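Local coordinates for transcriptional regulator URE2 (PDB 1K0A), which represses nitrogen catabolism genes in yeast by holding GATA activators in the cytoplasm, and has glutathione peroxidase activity in its GST-like part, the portion modelled here, at residues Leu38-Phe43 against Pro251-Ala256; Gly103-Trp108 against Gly209-Ile214. One frame throughout, in Å; residues are numbered along the deposited sequence.

Contact 1: residues Leu38-Phe43 against Pro251-Ala256; sequences LSELGF and PAVIKA
S39 and A252 bring two helices close together: their CA atoms are 5.2 Å apart, and S39 CB sits 3.7 Å from A252 CB. With nothing larger than a serine and an alanine at the crossing, S39 CB also comes up against the main chain, 3.6 Å from A252 O. On one flank E40 completes the tight part. Its CG stands beside its own backbone N (chi1 -72°), and a second bend at chi2 (-66°) folds the chain over so that the carboxylate lies flat across the A252 methyl. A252 CB is 3.4 Å from E40 CD, almost along the normal to the carboxylate plane, while E40 OE1 reaches on to V253 CG2 at 3.7 Å. A salt bridge from E40 OE2 to R250, the residue just ahead of P251, ties down this charged group and should favour its ionised form.

The other flank is looser. K255 runs out nearly straight and turns only at its last torsion, which brings its ammonium near the S39 hydroxyl; K255 NZ to S39 OG is 3.2 Å, but the placement of NZ is doubtful, so this bond deserves little weight. The hydroxyl is held more surely within its own helix, by a bond to A35 O, and it also touches A256 CB at 3.8 Å.

Immediately beyond this packing, helix 29-41 ends in a Schellman motif, with G42 at positive phi. V253 and A256 continue the packing one turn back, onto I36 and A35, so the C-terminal helix 251-258 lies against a helix of the thioredoxin-like domain. L38 and L41 face helix 87-102 at L94, and strand 45-49 contributes Y45, which touches both L38 and K255.

Contact 2: residues Gly103-Trp108 against Gly209-Ile214; sequences GNPLLW and GDKLTI
K211 reaches across to two main-chain oxygens, its NZ lying 3.0 Å from P105 O and 3.0 Å from W108 O. The chain leaves its backbone with CG between N and the carbonyl carbon (chi1 54°) and kinks at chi3, which steers the ammonium into the turn. It arrives above both carbonyl planes, further out of plane at W108 O than at P105 O. P105 O has a second donor, W108 N, which comes from the opposite face; that bond closes the type II turn P105-W108 in which L107 takes the positive-phi place.

The side chains of L107 and L212 run alongside each other in the same direction, with their CD2 atoms 3.9 Å apart. Under them the backbones nearly touch: L107 CA aims its hydrogen almost straight at L212 O, 3.4 Å away, with an angle of 172° at H. L107 O in turn accepts from I214 N at 3.1 Å, in the carbonyl plane and on a lone pair.

That bond falls where helix 214-217 starts. T213 is the N-cap, with OG1 bonded to A215 N, and T213 N in return donates to D216 OD2, a capping box of the kind known from the C-terminal domain of glutathione transferases. The L107 carbonyl thus satisfies another amide of the first turn, and its oxygen also presses on T213 CB at 3.2 Å.

Beyond it, I214 and W108 meet at a slant. A chi1 of 43° and an extended chi2 carry CD1 of I214 out to the six-membered ring, 4.0 Å from W108 CE3. The indole packs on L92 and V95 of helix 87-102 and on Q115, I118 and N119 of helix 112-142; V95 and I118 also touch I214.

In the fold
Following the chain from the N terminus, helix 29-41 of the thioredoxin-like domain is the first element to take part in these contacts; its C-terminal end meets P251-A256, 208 residues on. Contact 1 closes that long loop. Within it, G103-W108, which follows helix 87-102 on the way to the all-helical domain, meets G209-I214 at the entry to helix 214-217; contact 2 therefore closes a shorter loop wholly inside the larger one, and the two do not cross. The centres of the two contacts are about 14 Å apart, and L38-F43 touches G103-W108: E40 CB lies 3.5 Å from L107 CD1, and L41 packs on L106 and L107. Together they join the N-terminal domain, the interdomain linker and the C-terminal helices.

Contact 1: residues Leu38-Phe43 against Pro251-Ala256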
ATOM      1  N   LEU A  38       7.740  12.293  -9.863  1.00 35.07           N
ATOM      2  CA  LEU A  38       7.782  12.660 -11.278  1.00 34.90           C
ATOM      3  C   LEU A  38       8.892  13.707 -11.427  1.00 33.98           C
ATOM      4  O   LEU A  38       9.703  13.641 -12.348  1.00 32.55           O
ATOM      5  CB  LEU A  38       6.452  13.268 -11.759  1.00 34.80           C
ATOM      6  CG  LEU A  38       5.307  12.461 -12.397  1.00 34.50           C
ATOM      7  CD1 LEU A  38       5.838  11.517 -13.458  1.00 35.50           C
ATOM      8  CD2 LEU A  38       4.587  11.685 -11.356  1.00 37.19           C
ATOM      9  N   SER A  39       8.927  14.675 -10.514  1.00 34.41           N
ATOM     10  CA  SER A  39       9.947  15.725 -10.568  1.00 35.86           C
ATOM     11  C   SER A  39      11.339  15.117 -10.468  1.00 36.81           C
ATOM     12  O   SER A  39      12.155  15.271 -11.375  1.00 35.74           O
ATOM     13  CB  SER A  39       9.756  16.737  -9.433  1.00 36.38           C
ATOM     14  OG  SER A  39       8.542  17.458  -9.566  1.00 39.03           O
ATOM     15  N   GLU A  40      11.602  14.414  -9.369  1.00 37.79           N
ATOM     16  CA  GLU A  40      12.905  13.795  -9.161  1.00 39.39           C
ATOM     17  C   GLU A  40      13.371  12.985 -10.363  1.00 39.47           C
ATOM     18  O   GLU A  40      14.539  13.031 -10.731  1.00 41.47           O
ATOM     19  CB  GLU A  40      12.885  12.888  -7.922  1.00 40.64           C
ATOM     20  CG  GLU A  40      12.826  13.622  -6.582  1.00 44.26           C
ATOM     21  CD  GLU A  40      14.080  14.446  -6.275  1.00 45.31           C
ATOM     22  OE1 GLU A  40      14.085  15.123  -5.223  1.00 46.56           O
ATOM     23  OE2 GLU A  40      15.049  14.420  -7.071  1.00 43.23           O
ATOM     24  N   LEU A  41      12.463  12.248 -10.986  1.00 39.94           N
ATOM     25  CA  LEU A  41      12.856  11.429 -12.119  1.00 39.77           C
ATOM     26  C   LEU A  41      12.993  12.168 -13.430  1.00 38.79           C
ATOM     27  O   LEU A  41      13.456  11.600 -14.409  1.00 39.53           O
ATOM     28  CB  LEU A  41      11.890  10.259 -12.274  1.00 39.35           C
ATOM     29  CG  LEU A  41      11.987   9.264 -11.118  1.00 38.17           C
ATOM     30  CD1 LEU A  41      11.063   8.087 -11.398  1.00 37.90           C
ATOM     31  CD2 LEU A  41      13.429   8.791 -10.960  1.00 31.39           C
ATOM     32  N   GLY A  42      12.608  13.437 -13.448  1.00 40.35           N
ATOM     33  CA  GLY A  42      12.710  14.213 -14.674  1.00 42.50           C
ATOM     34  C   GLY A  42      11.658  13.869 -15.723  1.00 43.93           C
ATOM     35  O   GLY A  42      11.961  13.819 -16.916  1.00 45.53           O
ATOM     36  N   PHE A  43      10.426  13.614 -15.284  1.00 43.33           N
ATOM     37  CA  PHE A  43       9.323  13.299 -16.198  1.00 43.19           C
ATOM     38  C   PHE A  43       8.463  14.558 -16.352  1.00 43.37           C
ATOM     39  O   PHE A  43       8.179  15.245 -15.369  1.00 43.63           O
ATOM     40  CB  PHE A  43       8.468  12.144 -15.647  1.00 40.10           C
ATOM     41  CG  PHE A  43       9.086  10.773 -15.824  1.00 39.76           C
ATOM     42  CD1 PHE A  43       8.923   9.788 -14.845  1.00 38.48           C
ATOM     43  CD2 PHE A  43       9.790  10.448 -16.979  1.00 37.45           C
ATOM     44  CE1 PHE A  43       9.449   8.497 -15.016  1.00 35.11           C
ATOM     45  CE2 PHE A  43      10.318   9.159 -17.157  1.00 38.02           C
ATOM     46  CZ  PHE A  43      10.144   8.185 -16.172  1.00 34.87           C
ATOM     47  N   PRO A 251      15.417  20.604  -4.630  1.00 47.27           N
ATOM     48  CA  PRO A 251      14.714  21.415  -5.627  1.00 45.80           C
ATOM     49  C   PRO A 251      13.417  20.743  -6.066  1.00 44.71           C
ATOM     50  O   PRO A 251      12.327  21.296  -5.891  1.00 44.71           O
ATOM     51  CB  PRO A 251      15.728  21.511  -6.760  1.00 46.72           C
ATOM     52  CG  PRO A 251      17.031  21.481  -6.028  1.00 47.54           C
ATOM     53  CD  PRO A 251      16.820  20.388  -5.018  1.00 47.42           C
ATOM     54  N   ALA A 252      13.548  19.542  -6.624  1.00 43.27           N
ATOM     55  CA  ALA A 252      12.399  18.778  -7.097  1.00 41.53           C
ATOM     56  C   ALA A 252      11.293  18.702  -6.055  1.00 41.53           C
ATOM     57  O   ALA A 252      10.105  18.690  -6.393  1.00 42.19           O
ATOM     58  CB  ALA A 252      12.830  17.379  -7.486  1.00 39.03           C
ATOM     59  N   VAL A 253      11.681  18.658  -4.788  1.00 39.86           N
ATOM     60  CA  VAL A 253      10.707  18.570  -3.712  1.00 40.61           C
ATOM     61  C   VAL A 253       9.976  19.880  -3.450  1.00 41.71           C
ATOM     62  O   VAL A 253       8.774  19.880  -3.161  1.00 40.76           O
ATOM     63  CB  VAL A 253      11.376  18.085  -2.422  1.00 41.24           C
ATOM     64  CG1 VAL A 253      10.362  18.041  -1.286  1.00 41.05           C
ATOM     65  CG2 VAL A 253      11.983  16.691  -2.661  1.00 42.41           C
ATOM     66  N   ILE A 254      10.703  20.992  -3.548  1.00 43.07           N
ATOM     67  CA  ILE A 254      10.127  22.320  -3.341  1.00 43.41           C
ATOM     68  C   ILE A 254       9.279  22.648  -4.569  1.00 44.56           C
ATOM     69  O   ILE A 254       8.182  23.198  -4.461  1.00 41.11           O
ATOM     70  CB  ILE A 254      11.234  23.390  -3.189  1.00 43.94           C
ATOM     71  CG1 ILE A 254      11.963  23.193  -1.861  1.00 44.04           C
ATOM     72  CG2 ILE A 254      10.635  24.788  -3.287  1.00 42.44           C
ATOM     73  CD1 ILE A 254      13.240  24.007  -1.734  1.00 41.08           C
ATOM     74  N   LYS A 255       9.807  22.300  -5.736  1.00 45.73           N
ATOM     75  CA  LYS A 255       9.105  22.525  -6.986  1.00 49.36           C
ATOM     76  C   LYS A 255       7.749  21.819  -6.932  1.00 50.52           C
ATOM     77  O   LYS A 255       6.703  22.453  -7.088  1.00 51.23           O
ATOM     78  CB  LYS A 255       9.938  21.980  -8.151  1.00 49.42           C
ATOM     79  CG  LYS A 255       9.164  21.803  -9.443  1.00 51.13           C
ATOM     80  CD  LYS A 255       9.976  21.028 -10.466  1.00 51.29           C
ATOM     81  CE  LYS A 255       9.183  20.781 -11.745  1.00 51.88           C
ATOM     82  NZ  LYS A 255       7.943  19.985 -11.514  1.00 51.22           N
ATOM     83  N   ALA A 256       7.772  20.510  -6.692  1.00 50.94           N
ATOM     84  CA  ALA A 256       6.544  19.727  -6.625  1.00 52.76           C
ATOM     85  C   ALA A 256       5.571  20.310  -5.609  1.00 54.60           C
ATOM     86  O   ALA A 256       4.378  20.442  -5.881  1.00 54.89           O
ATOM     87  CB  ALA A 256       6.861  18.278  -6.270  1.00 50.31           C
TER

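Contact 2: residues Gly103-Trp108 against Gly209-Ile214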
ATOM      1  N   GLY A 103      19.091   2.347 -17.229  1.00 44.25           N
ATOM      2  CA  GLY A 103      20.046   1.445 -16.603  1.00 42.21           C
ATOM      3  C   GLY A 103      20.444   1.966 -15.233  1.00 42.01           C
ATOM      4  O   GLY A 103      21.211   1.335 -14.511  1.00 42.71           O
ATOM      5  N   ASN A 104      19.908   3.130 -14.880  1.00 41.08           N
ATOM      6  CA  ASN A 104      20.185   3.768 -13.608  1.00 41.10           C
ATOM      7  C   ASN A 104      18.952   3.705 -12.706  1.00 41.41           C
ATOM      8  O   ASN A 104      17.915   4.293 -13.015  1.00 42.90           O
ATOM      9  CB  ASN A 104      20.572   5.220 -13.847  1.00 41.11           C
ATOM     10  CG  ASN A 104      20.823   5.974 -12.567  1.00 44.19           C
ATOM     11  OD1 ASN A 104      20.819   7.202 -12.563  1.00 48.25           O
ATOM     12  ND2 ASN A 104      21.050   5.251 -11.471  1.00 43.02           N
ATOM     13  N   PRO A 105      19.052   2.987 -11.576  1.00 40.73           N
ATOM     14  CA  PRO A 105      17.924   2.867 -10.649  1.00 39.02           C
ATOM     15  C   PRO A 105      17.770   4.072  -9.729  1.00 36.88           C
ATOM     16  O   PRO A 105      17.832   3.939  -8.512  1.00 34.94           O
ATOM     17  CB  PRO A 105      18.250   1.591  -9.884  1.00 40.25           C
ATOM     18  CG  PRO A 105      19.747   1.677  -9.771  1.00 41.59           C
ATOM     19  CD  PRO A 105      20.156   2.092 -11.176  1.00 41.50           C
ATOM     20  N   LEU A 106      17.557   5.244 -10.318  1.00 36.04           N
ATOM     21  CA  LEU A 106      17.384   6.470  -9.554  1.00 37.34           C
ATOM     22  C   LEU A 106      16.217   6.359  -8.555  1.00 38.09           C
ATOM     23  O   LEU A 106      15.077   6.107  -8.953  1.00 38.38           O
ATOM     24  CB  LEU A 106      17.107   7.622 -10.513  1.00 39.86           C
ATOM     25  CG  LEU A 106      17.756   8.983 -10.271  1.00 42.07           C
ATOM     26  CD1 LEU A 106      16.763  10.055 -10.691  1.00 43.17           C
ATOM     27  CD2 LEU A 106      18.137   9.166  -8.807  1.00 41.53           C
ATOM     28  N   LEU A 107      16.500   6.562  -7.269  1.00 36.98           N
ATOM     29  CA  LEU A 107      15.479   6.487  -6.220  1.00 37.32           C
ATOM     30  C   LEU A 107      14.959   5.075  -6.034  1.00 38.42           C
ATOM     31  O   LEU A 107      13.960   4.864  -5.353  1.00 39.02           O
ATOM     32  CB  LEU A 107      14.280   7.367  -6.559  1.00 35.93           C
ATOM     33  CG  LEU A 107      14.467   8.860  -6.769  1.00 34.60           C
ATOM     34  CD1 LEU A 107      13.153   9.418  -7.298  1.00 34.42           C
ATOM     35  CD2 LEU A 107      14.872   9.535  -5.462  1.00 31.89           C
ATOM     36  N   TRP A 108      15.629   4.114  -6.653  1.00 39.38           N
ATOM     37  CA  TRP A 108      15.205   2.720  -6.591  1.00 39.95           C
ATOM     38  C   TRP A 108      16.458   1.883  -6.328  1.00 40.60           C
ATOM     39  O   TRP A 108      17.313   2.261  -5.527  1.00 41.02           O
ATOM     40  CB  TRP A 108      14.572   2.357  -7.945  1.00 39.34           C
ATOM     41  CG  TRP A 108      13.810   1.053  -8.074  1.00 38.23           C
ATOM     42  CD1 TRP A 108      13.729   0.274  -9.198  1.00 39.33           C
ATOM     43  CD2 TRP A 108      12.943   0.444  -7.109  1.00 38.29           C
ATOM     44  NE1 TRP A 108      12.864  -0.775  -8.995  1.00 40.43           N
ATOM     45  CE2 TRP A 108      12.368  -0.698  -7.724  1.00 38.54           C
ATOM     46  CE3 TRP A 108      12.588   0.752  -5.791  1.00 38.40           C
ATOM     47  CZ2 TRP A 108      11.462  -1.531  -7.062  1.00 41.13           C
ATOM     48  CZ3 TRP A 108      11.681  -0.078  -5.130  1.00 40.44           C
ATOM     49  CH2 TRP A 108      11.129  -1.207  -5.767  1.00 41.15           C
ATOM     50  N   GLY A 209      19.770   1.276   1.436  1.00 40.98           N
ATOM     51  CA  GLY A 209      20.970   1.465   0.631  1.00 44.44           C
ATOM     52  C   GLY A 209      21.809   2.729   0.762  1.00 48.35           C
ATOM     53  O   GLY A 209      22.586   3.040  -0.140  1.00 49.50           O
ATOM     54  N   ASP A 210      21.673   3.458   1.866  1.00 50.43           N
ATOM     55  CA  ASP A 210      22.444   4.682   2.074  1.00 52.66           C
ATOM     56  C   ASP A 210      22.315   5.716   0.955  1.00 51.92           C
ATOM     57  O   ASP A 210      23.191   6.569   0.777  1.00 53.11           O
ATOM     58  CB  ASP A 210      23.921   4.345   2.279  1.00 55.94           C
ATOM     59  CG  ASP A 210      24.171   3.604   3.577  1.00 59.66           C
ATOM     60  OD1 ASP A 210      23.695   2.457   3.715  1.00 60.99           O
ATOM     61  OD2 ASP A 210      24.843   4.171   4.465  1.00 63.62           O
ATOM     62  N   LYS A 211      21.217   5.638   0.213  1.00 49.75           N
ATOM     63  CA  LYS A 211      20.937   6.563  -0.882  1.00 46.71           C
ATOM     64  C   LYS A 211      19.475   6.941  -0.761  1.00 44.95           C
ATOM     65  O   LYS A 211      18.698   6.241  -0.107  1.00 45.14           O
ATOM     66  CB  LYS A 211      21.171   5.885  -2.238  1.00 47.37           C
ATOM     67  CG  LYS A 211      20.389   4.581  -2.408  1.00 48.87           C
ATOM     68  CD  LYS A 211      20.545   3.961  -3.793  1.00 50.45           C
ATOM     69  CE  LYS A 211      19.753   4.724  -4.850  1.00 51.16           C
ATOM     70  NZ  LYS A 211      19.700   3.981  -6.142  1.00 50.26           N
ATOM     71  N   LEU A 212      19.094   8.044  -1.386  1.00 41.52           N
ATOM     72  CA  LEU A 212      17.708   8.474  -1.345  1.00 37.65           C
ATOM     73  C   LEU A 212      16.842   7.584  -2.248  1.00 36.68           C
ATOM     74  O   LEU A 212      17.232   7.270  -3.377  1.00 34.67           O
ATOM     75  CB  LEU A 212      17.594   9.914  -1.828  1.00 37.06           C
ATOM     76  CG  LEU A 212      16.150  10.416  -1.823  1.00 37.29           C
ATOM     77  CD1 LEU A 212      15.683  10.507  -0.381  1.00 34.49           C
ATOM     78  CD2 LEU A 212      16.045  11.766  -2.518  1.00 34.91           C
ATOM     79  N   THR A 213      15.680   7.164  -1.745  1.00 33.32           N
ATOM     80  CA  THR A 213      14.761   6.356  -2.548  1.00 32.65           C
ATOM     81  C   THR A 213      13.314   6.789  -2.307  1.00 32.87           C
ATOM     82  O   THR A 213      13.030   7.614  -1.430  1.00 35.07           O
ATOM     83  CB  THR A 213      14.857   4.841  -2.237  1.00 29.98           C
ATOM     84  OG1 THR A 213      14.369   4.582  -0.920  1.00 30.48           O
ATOM     85  CG2 THR A 213      16.281   4.356  -2.364  1.00 30.76           C
ATOM     86  N   ILE A 214      12.402   6.239  -3.095  1.00 30.36           N
ATOM     87  CA  ILE A 214      10.997   6.551  -2.940  1.00 29.47           C
ATOM     88  C   ILE A 214      10.566   6.219  -1.518  1.00 29.55           C
ATOM     89  O   ILE A 214       9.584   6.760  -1.005  1.00 30.37           O
ATOM     90  CB  ILE A 214      10.122   5.758  -3.957  1.00 29.76           C
ATOM     91  CG1 ILE A 214      10.590   4.301  -4.051  1.00 29.76           C
ATOM     92  CG2 ILE A 214      10.171   6.429  -5.319  1.00 25.68           C
ATOM     93  CD1 ILE A 214       9.742   3.453  -4.985  1.00 27.96           C
TER